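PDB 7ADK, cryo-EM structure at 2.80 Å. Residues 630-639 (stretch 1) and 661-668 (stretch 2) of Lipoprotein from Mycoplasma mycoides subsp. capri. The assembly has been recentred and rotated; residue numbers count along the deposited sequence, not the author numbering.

Stretch 1, residues 630-639: DSLYIVGYPT
Stretch 2 (661-668) DFSLWINS

Two extended, irregular segments of one chain, Ser-631 to Thr-639 and Asp-661 to Asn-667, run in nearly opposite directions (161° apart) and bury 756 Å² between them. In register, CA atoms of Tyr-633 and Asn-667 lie 5.7 Å apart, those of Ile-634 and Ile-666 4.3 Å, Tyr-637 and Leu-664 5.2 Å, and Thr-639 and Phe-662 4.3 Å, the last pair forming a single beta bridge. Backbone phi/psi values are mostly extended, but Gly-636 takes 77/137, a positive phi that favours glycine, and Tyr-633 (-144/60), Ile-634 (-74/81) and Leu-664 (-95/69) depart from regular strand geometry.

Among the backbone polar contacts, Ser-663 N donates to Pro-638 O (3.1 Å, 162°), a nearly straight hydrogen bond. The same Pro-638 O receives a CA-H...O contact from Phe-662 CA (3.4 Å); further such contacts join Tyr-637 CA to Ser-663 O (3.2 Å) and Thr-639 CA to Asp-661 O (3.6 Å). Val-635 O and Trp-665 O approach to 3.3 Å, but both are acceptors and cannot bond to each other.

The CA-to-CB bond of Asn-667 (chi1 t, chi2 39°) points toward stretch 1, and both ends of the amide are used. ND2 donates weakly to Ser-631 O (3.0 Å, 121°), while OD1 accepts a weak hydrogen bond from Tyr-633 OH (2.8 Å). Tyr-633 has chi1 31°, between wells, and Asn-667 CG lies over one face of its ring.

Apolar packing begins with Ile-634 (m, t), which places CG1 3.5 Å from CG1 of Ile-666 (t, t) and CG2 4.0 Å from CG of Leu-664 (t, p). The CB of Leu-664 points away, yet its CD1 returns to 3.4 Å from Tyr-637 CE2 (Tyr-637 chi1 m). The CA-to-CB bond of Trp-665 (chi1 -141°, chi2 -90°) points toward stretch 1, its CB 3.6 Å from Pro-638 CD. Phe-662 (chi1 m) sets CE1 3.8 Å from Thr-639 CG2 (Thr-639 chi1 p), with Tyr-637 O at its ring edge.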

# COMPACT_ATOMS: atom_id res chain seq x y z
N ASP B 630 -0.54 -22.24 -19.10
CA ASP B 630 -0.70 -21.23 -18.07
C ASP B 630 -1.62 -20.16 -18.60
O ASP B 630 -1.59 -19.85 -19.78
CB ASP B 630 0.66 -20.59 -17.81
CG ASP B 630 1.65 -21.50 -17.10
OD1 ASP B 630 1.30 -22.02 -16.02
OD2 ASP B 630 2.82 -21.62 -17.53
N SER B 631 -2.39 -19.51 -17.75
CA SER B 631 -2.91 -18.19 -18.07
C SER B 631 -2.05 -17.14 -17.39
O SER B 631 -1.84 -17.16 -16.18
CB SER B 631 -4.38 -18.06 -17.71
OG SER B 631 -5.19 -18.99 -18.40
N LEU B 632 -1.54 -16.19 -18.16
CA LEU B 632 -0.77 -15.04 -17.69
C LEU B 632 -1.64 -13.80 -17.77
O LEU B 632 -2.15 -13.48 -18.84
CB LEU B 632 0.50 -14.82 -18.52
CG LEU B 632 1.61 -15.88 -18.48
CD1 LEU B 632 1.84 -16.34 -17.06
CD2 LEU B 632 1.36 -17.08 -19.38
N TYR B 633 -1.80 -13.10 -16.66
CA TYR B 633 -2.36 -11.77 -16.69
C TYR B 633 -1.73 -10.81 -15.66
O TYR B 633 -2.43 -10.27 -14.82
CB TYR B 633 -3.91 -11.75 -16.79
CG TYR B 633 -4.71 -12.86 -16.17
CD1 TYR B 633 -4.94 -14.06 -16.86
CD2 TYR B 633 -5.26 -12.68 -14.91
CE1 TYR B 633 -5.65 -15.10 -16.25
CE2 TYR B 633 -5.87 -13.76 -14.26
CZ TYR B 633 -6.03 -15.00 -14.91
OH TYR B 633 -6.39 -16.10 -14.20
N ILE B 634 -0.40 -10.57 -15.73
CA ILE B 634 0.14 -9.27 -15.26
C ILE B 634 -0.24 -8.28 -16.32
O ILE B 634 0.50 -7.94 -17.23
CB ILE B 634 1.66 -9.11 -15.00
CG1 ILE B 634 2.07 -10.10 -13.93
CG2 ILE B 634 1.97 -7.69 -14.49
CD1 ILE B 634 3.51 -9.92 -13.45
N VAL B 635 -1.47 -7.89 -16.18
CA VAL B 635 -2.15 -6.93 -17.00
C VAL B 635 -3.16 -6.28 -16.11
O VAL B 635 -3.49 -6.78 -15.03
CB VAL B 635 -2.86 -7.57 -18.20
CG1 VAL B 635 -1.91 -8.04 -19.30
CG2 VAL B 635 -3.65 -8.78 -17.76
N GLY B 636 -3.65 -5.14 -16.55
CA GLY B 636 -4.57 -4.38 -15.76
C GLY B 636 -3.85 -3.62 -14.66
O GLY B 636 -3.00 -4.13 -13.94
N TYR B 637 -4.27 -2.38 -14.52
CA TYR B 637 -3.93 -1.54 -13.39
C TYR B 637 -5.25 -1.07 -12.77
O TYR B 637 -5.87 -0.14 -13.28
CB TYR B 637 -3.02 -0.41 -13.86
CG TYR B 637 -1.74 -0.82 -14.55
CD1 TYR B 637 -1.73 -1.12 -15.92
CD2 TYR B 637 -0.52 -0.75 -13.86
CE1 TYR B 637 -0.52 -1.29 -16.62
CE2 TYR B 637 0.69 -0.92 -14.55
CZ TYR B 637 0.70 -1.17 -15.93
OH TYR B 637 1.87 -1.21 -16.61
N PRO B 638 -5.76 -1.73 -11.73
CA PRO B 638 -6.89 -1.19 -10.99
C PRO B 638 -6.47 0.06 -10.22
O PRO B 638 -5.30 0.22 -9.86
CB PRO B 638 -7.36 -2.33 -10.10
CG PRO B 638 -6.10 -3.15 -9.86
CD PRO B 638 -5.27 -2.95 -11.12
N THR B 639 -7.41 0.94 -9.91
CA THR B 639 -7.16 2.04 -8.97
C THR B 639 -6.72 1.49 -7.61
O THR B 639 -7.19 0.45 -7.16
CB THR B 639 -8.39 2.92 -8.78
OG1 THR B 639 -9.51 2.14 -8.42
CG2 THR B 639 -8.73 3.71 -10.04
N ASP B 661 -3.89 7.46 -8.66
CA ASP B 661 -3.04 6.32 -8.26
C ASP B 661 -3.60 4.89 -8.44
O ASP B 661 -4.78 4.60 -8.24
CB ASP B 661 -2.46 6.52 -6.85
CG ASP B 661 -1.04 5.97 -6.70
OD1 ASP B 661 -0.48 5.44 -7.69
OD2 ASP B 661 -0.48 6.09 -5.59
N PHE B 662 -2.69 3.98 -8.82
CA PHE B 662 -2.96 2.66 -9.39
C PHE B 662 -1.95 1.61 -8.91
O PHE B 662 -0.86 1.91 -8.44
CB PHE B 662 -2.96 2.72 -10.92
CG PHE B 662 -3.94 3.68 -11.54
CD1 PHE B 662 -5.13 3.20 -12.10
CD2 PHE B 662 -3.64 5.05 -11.63
CE1 PHE B 662 -6.03 4.08 -12.72
CE2 PHE B 662 -4.55 5.94 -12.23
CZ PHE B 662 -5.74 5.45 -12.77
N SER B 663 -2.33 0.33 -9.08
CA SER B 663 -1.56 -0.87 -8.70
C SER B 663 -1.20 -1.72 -9.92
O SER B 663 -1.92 -1.68 -10.91
CB SER B 663 -2.38 -1.74 -7.75
OG SER B 663 -2.84 -1.03 -6.63
N LEU B 664 -0.13 -2.53 -9.88
CA LEU B 664 0.25 -3.49 -10.94
C LEU B 664 -0.30 -4.90 -10.64
O LEU B 664 0.44 -5.82 -10.31
CB LEU B 664 1.78 -3.47 -11.09
CG LEU B 664 2.34 -4.39 -12.21
CD1 LEU B 664 2.35 -3.72 -13.56
CD2 LEU B 664 3.76 -4.79 -11.88
N TRP B 665 -1.62 -5.06 -10.73
CA TRP B 665 -2.31 -6.32 -10.40
C TRP B 665 -1.91 -7.49 -11.34
O TRP B 665 -1.49 -7.31 -12.47
CB TRP B 665 -3.83 -6.11 -10.35
CG TRP B 665 -4.59 -6.83 -9.27
CD1 TRP B 665 -5.14 -8.06 -9.37
CD2 TRP B 665 -4.93 -6.37 -7.93
NE1 TRP B 665 -5.76 -8.39 -8.19
CE2 TRP B 665 -5.63 -7.41 -7.25
CE3 TRP B 665 -4.74 -5.18 -7.21
CZ2 TRP B 665 -6.03 -7.31 -5.93
CZ3 TRP B 665 -5.16 -5.06 -5.88
CH2 TRP B 665 -5.77 -6.13 -5.22
N ILE B 666 -1.99 -8.69 -10.80
CA ILE B 666 -1.40 -9.94 -11.30
C ILE B 666 -2.44 -11.06 -11.19
O ILE B 666 -3.62 -10.81 -11.03
CB ILE B 666 0.03 -10.13 -10.69
CG1 ILE B 666 0.79 -11.45 -10.97
CG2 ILE B 666 0.18 -9.74 -9.22
CD1 ILE B 666 2.26 -11.46 -10.53
N ASN B 667 -2.00 -12.30 -11.30
CA ASN B 667 -2.74 -13.55 -11.24
C ASN B 667 -1.85 -14.52 -10.47
O ASN B 667 -0.98 -15.16 -11.07
CB ASN B 667 -2.94 -13.96 -12.70
CG ASN B 667 -3.67 -15.26 -12.87
OD1 ASN B 667 -4.61 -15.57 -12.15
ND2 ASN B 667 -3.34 -16.03 -13.88
N SER B 668 -1.86 -14.45 -9.14
CA SER B 668 -0.97 -15.21 -8.26
C SER B 668 -1.42 -15.23 -6.81
O SER B 668 -2.18 -14.38 -6.36
CB SER B 668 0.45 -14.64 -8.30
OG SER B 668 1.11 -15.15 -9.42